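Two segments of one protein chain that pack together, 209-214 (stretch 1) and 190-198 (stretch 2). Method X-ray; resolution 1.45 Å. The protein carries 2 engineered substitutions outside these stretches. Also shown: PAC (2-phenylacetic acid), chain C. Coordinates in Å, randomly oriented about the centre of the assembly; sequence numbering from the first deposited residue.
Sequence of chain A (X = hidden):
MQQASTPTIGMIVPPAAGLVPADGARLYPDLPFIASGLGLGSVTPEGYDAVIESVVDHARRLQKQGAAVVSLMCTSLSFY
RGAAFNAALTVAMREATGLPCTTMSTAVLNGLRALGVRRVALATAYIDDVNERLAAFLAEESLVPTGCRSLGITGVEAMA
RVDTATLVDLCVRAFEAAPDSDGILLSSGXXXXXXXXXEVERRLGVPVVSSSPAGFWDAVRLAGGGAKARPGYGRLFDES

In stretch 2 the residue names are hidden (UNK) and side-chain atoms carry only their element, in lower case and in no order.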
# COMPACT_ATOMS: atom_id res chain seq x y z
N VAL A 209 2.50 5.92 7.55
CA VAL A 209 1.80 5.58 6.31
C VAL A 209 1.92 4.07 6.16
O VAL A 209 3.02 3.54 6.14
CB VAL A 209 2.39 6.32 5.09
CG1 VAL A 209 1.73 5.83 3.79
CG2 VAL A 209 2.16 7.82 5.22
N SER A 210 0.77 3.40 6.06
CA SER A 210 0.73 1.95 5.99
C SER A 210 0.18 1.55 4.62
O SER A 210 -0.80 2.15 4.16
CB SER A 210 -0.14 1.40 7.12
OG SER A 210 -0.22 -0.01 7.05
N SER A 211 0.78 0.54 4.00
CA SER A 211 0.42 0.13 2.63
C SER A 211 -1.08 -0.03 2.35
O SER A 211 -1.61 0.62 1.45
CB SER A 211 1.13 -1.18 2.26
OG SER A 211 2.50 -1.00 2.06
N SER A 212 -1.74 -0.93 3.07
CA SER A 212 -3.14 -1.22 2.75
C SER A 212 -4.04 0.01 2.97
O SER A 212 -4.75 0.43 2.06
CB SER A 212 -3.64 -2.45 3.51
OG SER A 212 -4.93 -2.81 3.07
N PRO A 213 -4.01 0.60 4.17
CA PRO A 213 -4.83 1.79 4.39
C PRO A 213 -4.51 2.92 3.40
O PRO A 213 -5.42 3.56 2.88
CB PRO A 213 -4.51 2.18 5.84
CG PRO A 213 -4.11 0.87 6.47
CD PRO A 213 -3.31 0.20 5.41
N ALA A 214 -3.23 3.16 3.11
CA ALA A 214 -2.87 4.19 2.12
C ALA A 214 -3.45 3.85 0.75
O ALA A 214 -3.91 4.74 0.04
CB ALA A 214 -1.36 4.38 2.03
N UNK A 190 -0.32 -6.83 2.94
CA UNK A 190 -0.76 -8.10 3.50
C UNK A 190 -0.91 -8.05 5.00
O UNK A 190 -1.47 -8.96 5.60
N UNK A 191 -0.42 -6.97 5.60
CA UNK A 191 -0.48 -6.78 7.04
C UNK A 191 -1.79 -6.14 7.45
O UNK A 191 -2.35 -5.31 6.72
c UNK A 191 0.68 -5.88 7.48
c UNK A 191 3.12 -5.33 7.50
c UNK A 191 2.37 -7.66 8.05
c UNK A 191 2.10 -6.41 7.22
N UNK A 192 -2.27 -6.53 8.62
CA UNK A 192 -3.47 -5.93 9.21
C UNK A 192 -3.03 -4.92 10.24
O UNK A 192 -2.71 -5.25 11.38
c UNK A 192 -4.98 -7.96 8.74
c UNK A 192 -6.05 -7.25 7.90
c UNK A 192 -5.53 -9.24 9.35
c UNK A 192 -4.39 -7.02 9.80
N UNK A 193 -3.00 -3.66 9.82
CA UNK A 193 -2.30 -2.60 10.53
C UNK A 193 -3.19 -1.54 11.17
O UNK A 193 -2.68 -0.62 11.80
o UNK A 193 -2.13 -1.15 8.58
c UNK A 193 -0.38 -2.80 8.89
c UNK A 193 -1.36 -1.84 9.57
N UNK A 194 -4.51 -1.65 10.99
CA UNK A 194 -5.38 -0.53 11.39
C UNK A 194 -5.34 -0.18 12.88
O UNK A 194 -5.47 0.99 13.23
c UNK A 194 -8.55 -0.88 9.12
c UNK A 194 -6.77 0.84 8.96
c UNK A 194 -6.83 -0.76 10.92
c UNK A 194 -7.10 -0.57 9.42
N UNK A 195 -5.17 -1.18 13.74
CA UNK A 195 -5.09 -0.90 15.18
C UNK A 195 -3.69 -0.47 15.60
O UNK A 195 -3.52 0.20 16.62
o UNK A 195 -7.81 -1.42 15.62
c UNK A 195 -5.55 -2.11 15.99
o UNK A 195 -7.46 -3.52 16.09
c UNK A 195 -7.05 -2.37 15.89
N UNK A 196 -2.69 -0.83 14.79
CA UNK A 196 -1.30 -0.45 15.09
C UNK A 196 -1.03 1.02 14.84
O UNK A 196 -0.33 1.67 15.63
c UNK A 196 -0.33 -1.31 14.29
N UNK A 197 -1.57 1.55 13.75
CA UNK A 197 -1.26 2.92 13.31
C UNK A 197 -1.51 3.99 14.39
O UNK A 197 -0.58 4.73 14.72
c UNK A 197 -1.53 2.38 10.85
c UNK A 197 -2.50 2.40 9.66
c UNK A 197 -1.99 3.29 11.99
c UNK A 197 -1.75 4.77 11.64
N UNK A 198 -2.74 4.09 14.94
CA UNK A 198 -2.94 5.16 15.94
C UNK A 198 -2.07 4.98 17.18
O UNK A 198 -1.72 5.97 17.81
c UNK A 198 -3.98 3.34 14.69
c UNK A 198 -4.43 5.05 16.30
c UNK A 198 -4.83 3.66 15.90
C1 PAC C . 2.98 -5.75 -0.73
C2 PAC C . 2.64 -7.23 -0.73
C1' PAC C . 1.23 -7.71 -0.46
C2' PAC C . 1.12 -8.98 0.10
C3' PAC C . -0.13 -9.53 0.38
C4' PAC C . -1.28 -8.81 0.09
C5' PAC C . -1.18 -7.53 -0.48
C6' PAC C . 0.07 -6.98 -0.76
O1 PAC C . 2.13 -4.85 -0.46
O2 PAC C . 4.18 -5.47 -1.01

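Position 190 has no side-chain atoms, so it is Gly 190. Its CA lies 3.5 Å from C3' of the phenylacetic acid ring. A CB here would come within about 2.8 Å of that same C3', too close for carbon against carbon. The bare backbone leaves room for the ligand.

Position 191 carries four carbons, forked at the second. That is the pattern of leucine, Leu 191. The CA-to-CB bond points sideways, and the side chain makes no close contact with stretch 1. Its backbone O is 4.5 Å from Ser 212 CB, a loose approach.

Position 192 also has four carbons forked at the second. It is Leu 192. Its CB points away from stretch 1, and the residue is exposed.

At position 193 one carbon carries one oxygen and one carbon. The oxygen meets the hydroxyl of Ser 210 and lies against the ring of Pro 213. The small branched group with a hydroxyl is threonine, Thr 193. CB points toward stretch 1, and chi1 is p. OG1 lies 2.7 Å from Ser 210 OG, a hydrogen bond in which either hydroxyl could be the donor. The same OG1 sits 3.5 Å from Pro 213 CG.

Position 194 shows four carbons, again forked at the second. One end carbon comes close to the ring of Pro 213. This is Leu 194, and its CD2 is 3.6 Å from Pro 213 CG. CB points sideways, but the end of the side chain comes nearer.

Position 195 has two carbons, the second carrying two oxygens. This short carboxylate is Asp 195. It is exposed and does not reach stretch 1; its OD1 is hydrogen-bonded elsewhere in the structure.

Position 196 has a single carbon, which makes it Ala 196. It is buried but out of reach of stretch 1. Its N makes a weak hydrogen bond to Thr 193 O, 3.0 Å away.

Position 197 has four carbons, forked at the first, with one arm two carbons long. The end of the long arm reaches CB of Ser 210 and the ring of Pro 213. That is isoleucine, Ile 197. CD1 lies 3.6 Å from Ser 210 CB and 3.9 Å from Pro 213 CG. Ile 197 N donates a hydrogen bond to Thr 193 O, 3.1 Å away.

Position 198 has three carbons closing a ring onto the backbone N. It is Pro 198, out of reach of stretch 1.

The contact is small, burying 228 Å² in all. Ser 210 and Pro 213 supply most of stretch 1's share. One hydroxyl pair, Ser 210 with Thr 193, gives the polar link. Beside it, Pro 213 packs against Leu 194 and Ile 197.

Stretch 2, residues 190-198: GLLTLDAIP
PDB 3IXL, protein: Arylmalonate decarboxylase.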